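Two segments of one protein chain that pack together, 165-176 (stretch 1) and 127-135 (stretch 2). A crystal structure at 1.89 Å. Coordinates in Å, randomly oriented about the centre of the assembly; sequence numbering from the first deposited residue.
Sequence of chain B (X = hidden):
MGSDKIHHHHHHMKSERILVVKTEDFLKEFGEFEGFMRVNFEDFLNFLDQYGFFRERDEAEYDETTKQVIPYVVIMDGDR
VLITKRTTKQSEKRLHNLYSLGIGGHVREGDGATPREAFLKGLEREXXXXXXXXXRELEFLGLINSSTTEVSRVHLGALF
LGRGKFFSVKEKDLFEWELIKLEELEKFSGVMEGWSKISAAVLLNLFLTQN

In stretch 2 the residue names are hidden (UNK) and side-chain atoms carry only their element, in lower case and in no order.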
ATOM      1  N   LYS B 165      27.878   1.637  -7.104  1.00 37.97           N
ATOM      2  CA  LYS B 165      28.308   1.207  -8.415  1.00 38.46           C
ATOM      3  C   LYS B 165      27.833  -0.220  -8.556  1.00 38.75           C
ATOM      4  O   LYS B 165      28.072  -1.037  -7.668  1.00 39.00           O
ATOM      5  CB  LYS B 165      29.843   1.278  -8.551  1.00 38.86           C
ATOM      6  CG  LYS B 165      30.338   1.204 -10.003  1.00 39.26           C
ATOM      7  CD  LYS B 165      30.478   2.599 -10.658  1.00 41.06           C
ATOM      8  CE  LYS B 165      30.017   2.600 -12.127  1.00 41.26           C
ATOM      9  NZ  LYS B 165      30.739   1.631 -13.005  1.00 41.70           N
ATOM     10  N   PHE B 166      27.127  -0.504  -9.646  1.00 39.05           N
ATOM     11  CA  PHE B 166      26.719  -1.857  -9.984  1.00 39.67           C
ATOM     12  C   PHE B 166      27.681  -2.388 -11.037  1.00 40.22           C
ATOM     13  O   PHE B 166      27.971  -1.698 -12.006  1.00 40.26           O
ATOM     14  CB  PHE B 166      25.287  -1.884 -10.539  1.00 39.00           C
ATOM     15  CG  PHE B 166      24.879  -3.225 -11.066  1.00 38.86           C
ATOM     16  CD1 PHE B 166      24.366  -4.192 -10.212  1.00 38.28           C
ATOM     17  CD2 PHE B 166      25.036  -3.537 -12.409  1.00 38.16           C
ATOM     18  CE1 PHE B 166      24.016  -5.438 -10.690  1.00 38.13           C
ATOM     19  CE2 PHE B 166      24.681  -4.781 -12.888  1.00 37.95           C
ATOM     20  CZ  PHE B 166      24.174  -5.732 -12.027  1.00 37.74           C
ATOM     21  N   PHE B 167      28.157  -3.616 -10.851  1.00 41.40           N
ATOM     22  CA  PHE B 167      29.103  -4.229 -11.789  1.00 42.18           C
ATOM     23  C   PHE B 167      28.455  -5.353 -12.572  1.00 42.86           C
ATOM     24  O   PHE B 167      28.498  -5.351 -13.804  1.00 43.14           O
ATOM     25  CB  PHE B 167      30.338  -4.742 -11.051  1.00 42.63           C
ATOM     26  CG  PHE B 167      31.109  -3.663 -10.359  1.00 42.72           C
ATOM     27  CD1 PHE B 167      31.857  -2.753 -11.095  1.00 43.54           C
ATOM     28  CD2 PHE B 167      31.080  -3.545  -8.976  1.00 42.80           C
ATOM     29  CE1 PHE B 167      32.568  -1.744 -10.464  1.00 43.74           C
ATOM     30  CE2 PHE B 167      31.786  -2.543  -8.334  1.00 43.35           C
ATOM     31  CZ  PHE B 167      32.535  -1.637  -9.080  1.00 43.91           C
ATOM     32  N   SER B 168      27.849  -6.304 -11.863  1.00 43.49           N
ATOM     33  CA  SER B 168      27.181  -7.432 -12.511  1.00 44.14           C
ATOM     34  C   SER B 168      26.337  -8.256 -11.542  1.00 44.45           C
ATOM     35  O   SER B 168      26.390  -8.064 -10.327  1.00 44.14           O
ATOM     36  CB  SER B 168      28.217  -8.362 -13.152  1.00 44.32           C
ATOM     37  OG  SER B 168      28.978  -9.032 -12.158  1.00 45.07           O
ATOM     38  N   VAL B 169      25.572  -9.190 -12.100  1.00 45.09           N
ATOM     39  CA  VAL B 169      24.881 -10.193 -11.294  1.00 45.82           C
ATOM     40  C   VAL B 169      25.853 -11.345 -11.046  1.00 46.51           C
ATOM     41  O   VAL B 169      26.696 -11.650 -11.893  1.00 46.61           O
ATOM     42  CB  VAL B 169      23.558 -10.689 -11.957  1.00 45.70           C
ATOM     43  CG1 VAL B 169      22.673  -9.507 -12.309  1.00 45.38           C
ATOM     44  CG2 VAL B 169      23.823 -11.555 -13.189  1.00 45.38           C
ATOM     45  N   LYS B 170      25.758 -11.963  -9.874  1.00 47.33           N
ATOM     46  CA  LYS B 170      26.642 -13.080  -9.531  1.00 47.94           C
ATOM     47  C   LYS B 170      26.354 -14.260 -10.446  1.00 48.72           C
ATOM     48  O   LYS B 170      27.279 -14.878 -10.972  1.00 48.98           O
ATOM     49  CB  LYS B 170      26.494 -13.489  -8.053  1.00 47.70           C
ATOM     50  CG  LYS B 170      27.655 -13.092  -7.104  1.00 47.52           C
ATOM     51  CD  LYS B 170      28.415 -11.822  -7.512  1.00 46.72           C
ATOM     52  CE  LYS B 170      28.990 -11.055  -6.314  1.00 46.32           C
ATOM     53  NZ  LYS B 170      29.251 -11.868  -5.093  1.00 46.02           N
ATOM     54  N   GLU B 171      25.073 -14.560 -10.645  1.00 49.50           N
ATOM     55  CA  GLU B 171      24.676 -15.684 -11.487  1.00 50.17           C
ATOM     56  C   GLU B 171      24.042 -15.224 -12.795  1.00 50.47           C
ATOM     57  O   GLU B 171      22.827 -15.046 -12.886  1.00 50.45           O
ATOM     58  CB  GLU B 171      23.755 -16.620 -10.709  1.00 50.46           C
ATOM     59  CG  GLU B 171      24.524 -17.408  -9.648  1.00 50.94           C
ATOM     60  CD  GLU B 171      23.626 -18.096  -8.644  1.00 50.95           C
ATOM     61  OE1 GLU B 171      22.709 -17.439  -8.098  1.00 52.14           O
ATOM     62  OE2 GLU B 171      23.855 -19.299  -8.392  1.00 52.11           O
ATOM     63  N   LYS B 172      24.890 -15.054 -13.807  1.00 50.88           N
ATOM     64  CA  LYS B 172      24.465 -14.564 -15.117  1.00 51.27           C
ATOM     65  C   LYS B 172      23.644 -15.591 -15.897  1.00 51.50           C
ATOM     66  O   LYS B 172      23.018 -15.249 -16.904  1.00 51.82           O
ATOM     67  CB  LYS B 172      25.684 -14.139 -15.945  1.00 51.39           C
ATOM     68  CG  LYS B 172      26.461 -12.987 -15.336  1.00 51.65           C
ATOM     69  CD  LYS B 172      27.641 -12.579 -16.203  1.00 51.86           C
ATOM     70  CE  LYS B 172      28.480 -11.509 -15.521  1.00 52.32           C
ATOM     71  NZ  LYS B 172      29.063 -11.986 -14.226  1.00 53.15           N
ATOM     72  N   ASP B 173      23.667 -16.845 -15.444  1.00 51.55           N
ATOM     73  CA  ASP B 173      22.779 -17.880 -15.975  1.00 51.47           C
ATOM     74  C   ASP B 173      21.537 -18.087 -15.089  1.00 51.23           C
ATOM     75  O   ASP B 173      20.819 -19.078 -15.243  1.00 51.32           O
ATOM     76  CB  ASP B 173      23.544 -19.200 -16.148  1.00 51.68           C
ATOM     77  CG  ASP B 173      24.701 -19.084 -17.136  1.00 52.77           C
ATOM     78  OD1 ASP B 173      24.892 -17.988 -17.716  1.00 54.68           O
ATOM     79  OD2 ASP B 173      25.420 -20.091 -17.325  1.00 52.51           O
ATOM     80  N   LEU B 174      21.291 -17.161 -14.162  1.00 50.91           N
ATOM     81  CA  LEU B 174      20.032 -17.133 -13.404  1.00 50.45           C
ATOM     82  C   LEU B 174      19.229 -15.840 -13.600  1.00 50.05           C
ATOM     83  O   LEU B 174      18.009 -15.842 -13.401  1.00 50.09           O
ATOM     84  CB  LEU B 174      20.287 -17.346 -11.906  1.00 50.71           C
ATOM     85  CG  LEU B 174      20.445 -18.776 -11.373  1.00 51.10           C
ATOM     86  CD1 LEU B 174      20.582 -18.734  -9.852  1.00 51.72           C
ATOM     87  CD2 LEU B 174      19.279 -19.669 -11.768  1.00 51.12           C
ATOM     88  N   PHE B 175      19.905 -14.745 -13.960  1.00 49.26           N
ATOM     89  CA  PHE B 175      19.259 -13.438 -14.118  1.00 48.74           C
ATOM     90  C   PHE B 175      19.849 -12.640 -15.262  1.00 47.15           C
ATOM     91  O   PHE B 175      21.049 -12.748 -15.554  1.00 47.42           O
ATOM     92  CB  PHE B 175      19.432 -12.602 -12.859  1.00 49.31           C
ATOM     93  CG  PHE B 175      18.892 -13.244 -11.630  1.00 49.81           C
ATOM     94  CD1 PHE B 175      17.533 -13.194 -11.348  1.00 50.99           C
ATOM     95  CD2 PHE B 175      19.735 -13.902 -10.754  1.00 50.44           C
ATOM     96  CE1 PHE B 175      17.028 -13.794 -10.204  1.00 50.95           C
ATOM     97  CE2 PHE B 175      19.247 -14.502  -9.610  1.00 50.53           C
ATOM     98  CZ  PHE B 175      17.891 -14.453  -9.332  1.00 51.07           C
ATOM     99  N   GLU B 176      19.008 -11.835 -15.903  1.00 45.06           N
ATOM    100  CA  GLU B 176      19.500 -10.724 -16.689  1.00 43.49           C
ATOM    101  C   GLU B 176      19.186  -9.470 -15.909  1.00 42.54           C
ATOM    102  O   GLU B 176      18.375  -9.496 -14.990  1.00 41.99           O
ATOM    103  CB  GLU B 176      18.879 -10.665 -18.082  1.00 44.08           C
ATOM    104  CG  GLU B 176      19.619  -9.709 -19.055  1.00 45.30           C
ATOM    105  CD  GLU B 176      21.158  -9.811 -18.982  1.00 46.94           C
ATOM    106  OE1 GLU B 176      21.703 -10.933 -19.155  1.00 48.72           O
ATOM    107  OE2 GLU B 176      21.819  -8.764 -18.760  1.00 46.06           O
ATOM    108  N   UNK B 127      22.363  -9.342  -0.408  1.00 41.10           N
ATOM    109  CA  UNK B 127      22.668  -8.563  -1.609  1.00 41.05           C
ATOM    110  C   UNK B 127      23.913  -9.100  -2.329  1.00 40.87           C
ATOM    111  O   UNK B 127      23.894  -9.288  -3.542  1.00 40.57           O
ATOM    112  c   UNK B 127      22.847  -7.060  -1.269  1.00 41.01           C
ATOM    113  c   UNK B 127      21.516  -6.463  -0.809  1.00 40.14           C
ATOM    114  c   UNK B 127      23.408  -6.278  -2.462  1.00 41.23           C
ATOM    115  N   UNK B 128      24.979  -9.366  -1.577  1.00 41.18           N
ATOM    116  CA  UNK B 128      26.249  -9.833  -2.168  1.00 41.31           C
ATOM    117  C   UNK B 128      26.185 -11.220  -2.820  1.00 41.22           C
ATOM    118  O   UNK B 128      26.956 -11.505  -3.734  1.00 41.36           O
ATOM    119  o   UNK B 128      27.514  -7.395  -1.563  1.00 44.29           O
ATOM    120  n   UNK B 128      28.513  -8.165   0.298  1.00 44.26           N
ATOM    121  c   UNK B 128      27.807  -8.335  -0.814  1.00 42.62           C
ATOM    122  c   UNK B 128      27.380  -9.769  -1.134  1.00 41.65           C
ATOM    123  N   UNK B 129      25.268 -12.071  -2.367  1.00 41.00           N
ATOM    124  CA  UNK B 129      25.023 -13.361  -3.032  1.00 41.05           C
ATOM    125  C   UNK B 129      24.461 -13.197  -4.442  1.00 40.57           C
ATOM    126  O   UNK B 129      24.681 -14.053  -5.299  1.00 40.32           O
ATOM    127  o   UNK B 129      22.401 -15.596  -0.483  1.00 46.23           O
ATOM    128  c   UNK B 129      24.046 -14.231  -2.230  1.00 41.08           C
ATOM    129  c   UNK B 129      23.610 -15.642  -0.161  1.00 42.10           C
ATOM    130  o   UNK B 129      24.000 -16.268   0.838  1.00 44.39           O
ATOM    131  c   UNK B 129      24.646 -14.902  -1.000  1.00 42.02           C
ATOM    132  N   UNK B 130      23.725 -12.112  -4.681  1.00 40.21           N
ATOM    133  CA  UNK B 130      23.022 -11.938  -5.955  1.00 39.97           C
ATOM    134  C   UNK B 130      23.775 -11.042  -6.923  1.00 39.24           C
ATOM    135  O   UNK B 130      23.747 -11.273  -8.128  1.00 38.85           O
ATOM    136  c   UNK B 130      19.719 -12.964  -5.284  1.00 45.19           C
ATOM    137  o   UNK B 130      18.526 -12.597  -5.187  1.00 48.25           O
ATOM    138  c   UNK B 130      20.793 -12.070  -4.685  1.00 42.65           C
ATOM    139  c   UNK B 130      21.630 -11.346  -5.728  1.00 40.47           C
ATOM    140  o   UNK B 130      20.063 -14.029  -5.848  1.00 47.37           O
ATOM    141  N   UNK B 131      24.427 -10.006  -6.414  1.00 38.59           N
ATOM    142  CA  UNK B 131      25.028  -9.013  -7.290  1.00 38.52           C
ATOM    143  C   UNK B 131      26.378  -8.540  -6.791  1.00 38.46           C
ATOM    144  O   UNK B 131      26.630  -8.532  -5.586  1.00 38.33           O
ATOM    145  c   UNK B 131      24.109  -7.785  -7.431  1.00 38.35           C
ATOM    146  c   UNK B 131      23.870  -7.142  -6.075  1.00 37.85           C
ATOM    147  c   UNK B 131      22.781  -8.182  -8.092  1.00 37.90           C
ATOM    148  N   UNK B 132      27.228  -8.137  -7.734  1.00 38.48           N
ATOM    149  CA  UNK B 132      28.484  -7.470  -7.422  1.00 38.52           C
ATOM    150  C   UNK B 132      28.273  -5.962  -7.534  1.00 38.18           C
ATOM    151  O   UNK B 132      28.139  -5.412  -8.629  1.00 37.67           O
ATOM    152  c   UNK B 132      29.603  -7.941  -8.361  1.00 38.77           C
ATOM    153  c   UNK B 132      30.976  -7.434  -7.949  1.00 39.21           C
ATOM    154  o   UNK B 132      31.909  -7.559  -8.771  1.00 41.52           O
ATOM    155  o   UNK B 132      31.133  -6.917  -6.815  1.00 40.91           O
ATOM    156  N   UNK B 133      28.221  -5.311  -6.378  1.00 38.18           N
ATOM    157  CA  UNK B 133      27.990  -3.878  -6.288  1.00 38.40           C
ATOM    158  C   UNK B 133      28.869  -3.286  -5.197  1.00 38.59           C
ATOM    159  O   UNK B 133      29.292  -3.988  -4.282  1.00 39.04           O
ATOM    160  c   UNK B 133      26.187  -4.051  -4.533  1.00 37.38           C
ATOM    161  c   UNK B 133      26.511  -3.570  -5.940  1.00 38.16           C
ATOM    162  c   UNK B 133      25.592  -4.237  -6.935  1.00 37.49           C
ATOM    163  N   UNK B 134      29.139  -1.993  -5.299  1.00 38.85           N
ATOM    164  CA  UNK B 134      29.781  -1.261  -4.223  1.00 39.24           C
ATOM    165  C   UNK B 134      28.874  -0.113  -3.768  1.00 39.29           C
ATOM    166  O   UNK B 134      28.768   0.900  -4.442  1.00 38.94           O
ATOM    167  o   UNK B 134      31.733   0.030  -3.675  1.00 39.52           O
ATOM    168  c   UNK B 134      31.136  -0.738  -4.689  1.00 39.17           C
ATOM    169  N   UNK B 135      28.239  -0.276  -2.611  1.00 39.99           N
ATOM    170  CA  UNK B 135      27.147   0.613  -2.187  1.00 40.69           C
ATOM    171  C   UNK B 135      27.571   1.621  -1.124  1.00 41.24           C
ATOM    172  O   UNK B 135      28.150   1.231  -0.105  1.00 41.54           O
ATOM    173  c   UNK B 135      25.973  -0.219  -1.659  1.00 40.61           C
ATOM    174  c   UNK B 135      24.912  -0.421  -3.943  1.00 39.54           C
ATOM    175  c   UNK B 135      25.297  -1.153  -2.668  1.00 40.38           C
ATOM    176  c   UNK B 135      24.075  -1.809  -2.055  1.00 40.93           C
TER
HETATM  177  O   HOH W   1      22.337 -13.801  -9.088  1.00 47.48           O

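Position 127 carries three side-chain carbons, the first bearing the other two, and none of them reaches stretch 1. A fork at CB with no heteroatom is valine, V127, an apolar residue suited to a buried place in the helix.

Position 128 has two carbons, the second holding one oxygen and one nitrogen. Its CA-to-CB bond points away from stretch 1, and the contact falls to its backbone, whose O accepts a hydrogen bond from K170 NZ at 2.7 Å. An amide on a short stem is asparagine, N128; partly exposed, it keeps its polar group at little cost.

Position 129 shows three carbons in a row, the third with two oxygens, and its side chain touches nothing on stretch 1. This is glutamate, E129, exposed, with its CA-to-CB bond pointing away, where a charged group can stay solvated.

Position 130 repeats that pattern. Although its CA-to-CB bond points away, the end of the side chain comes nearer, to the ring of F175. Its backbone O accepts a hydrogen bond from K170 N (2.8 Å), and a water links the same O to E171 N. It too is glutamate, E130, partly exposed as suits a charge; OE2 lies 3.9 Å from F175 CE2.

Position 131 is again a carbon bearing two carbons, buried on the sheet face shared with F166 and V169 and touching both. It is valine, V131; its CG1 lies 4.0 Å from F166 CE1, at the ring edge. A compact branched residue suits this strand and its apolar neighbours.

Position 132 has two carbons, the second with two oxygens. It lies on the face of S168, its CB 3.8 Å from K170 CE. This is aspartate, D132, partly exposed, so its carboxylate need not be buried.

Position 133 has the three-carbon fork once more, packed against the F166 ring: valine, V133. Its CG1 lies 3.5 Å from F166 CD1, continuing the apolar face.

Position 134 has one carbon and one oxygen, with CB 4.1 Å from F167 CE2. Serine, S134, small and polar, fits this exposed site.

Position 135 has four carbons forked at the second, none in close contact with stretch 1. It is leucine, L135, partly exposed; its CA-to-CB bond points away, so its apolar bulk adds little here.

The contact is an antiparallel pairing of strands. S134 and K165 exchange backbone hydrogen bonds, S134 N to K165 O (2.8 Å) and K165 N to S134 O (2.9 Å). Further along, D132 N binds S168 O (2.7 Å), while D132 O receives F167 N at 2.9 Å and, weakly, S168 N at 3.4 Å. This double acceptance accompanies a beta bulge, which shifts the register by one yet leaves F166 and V169 on the face of V131 and V133.

Stretch 2 127-135: VNEEVDVSL
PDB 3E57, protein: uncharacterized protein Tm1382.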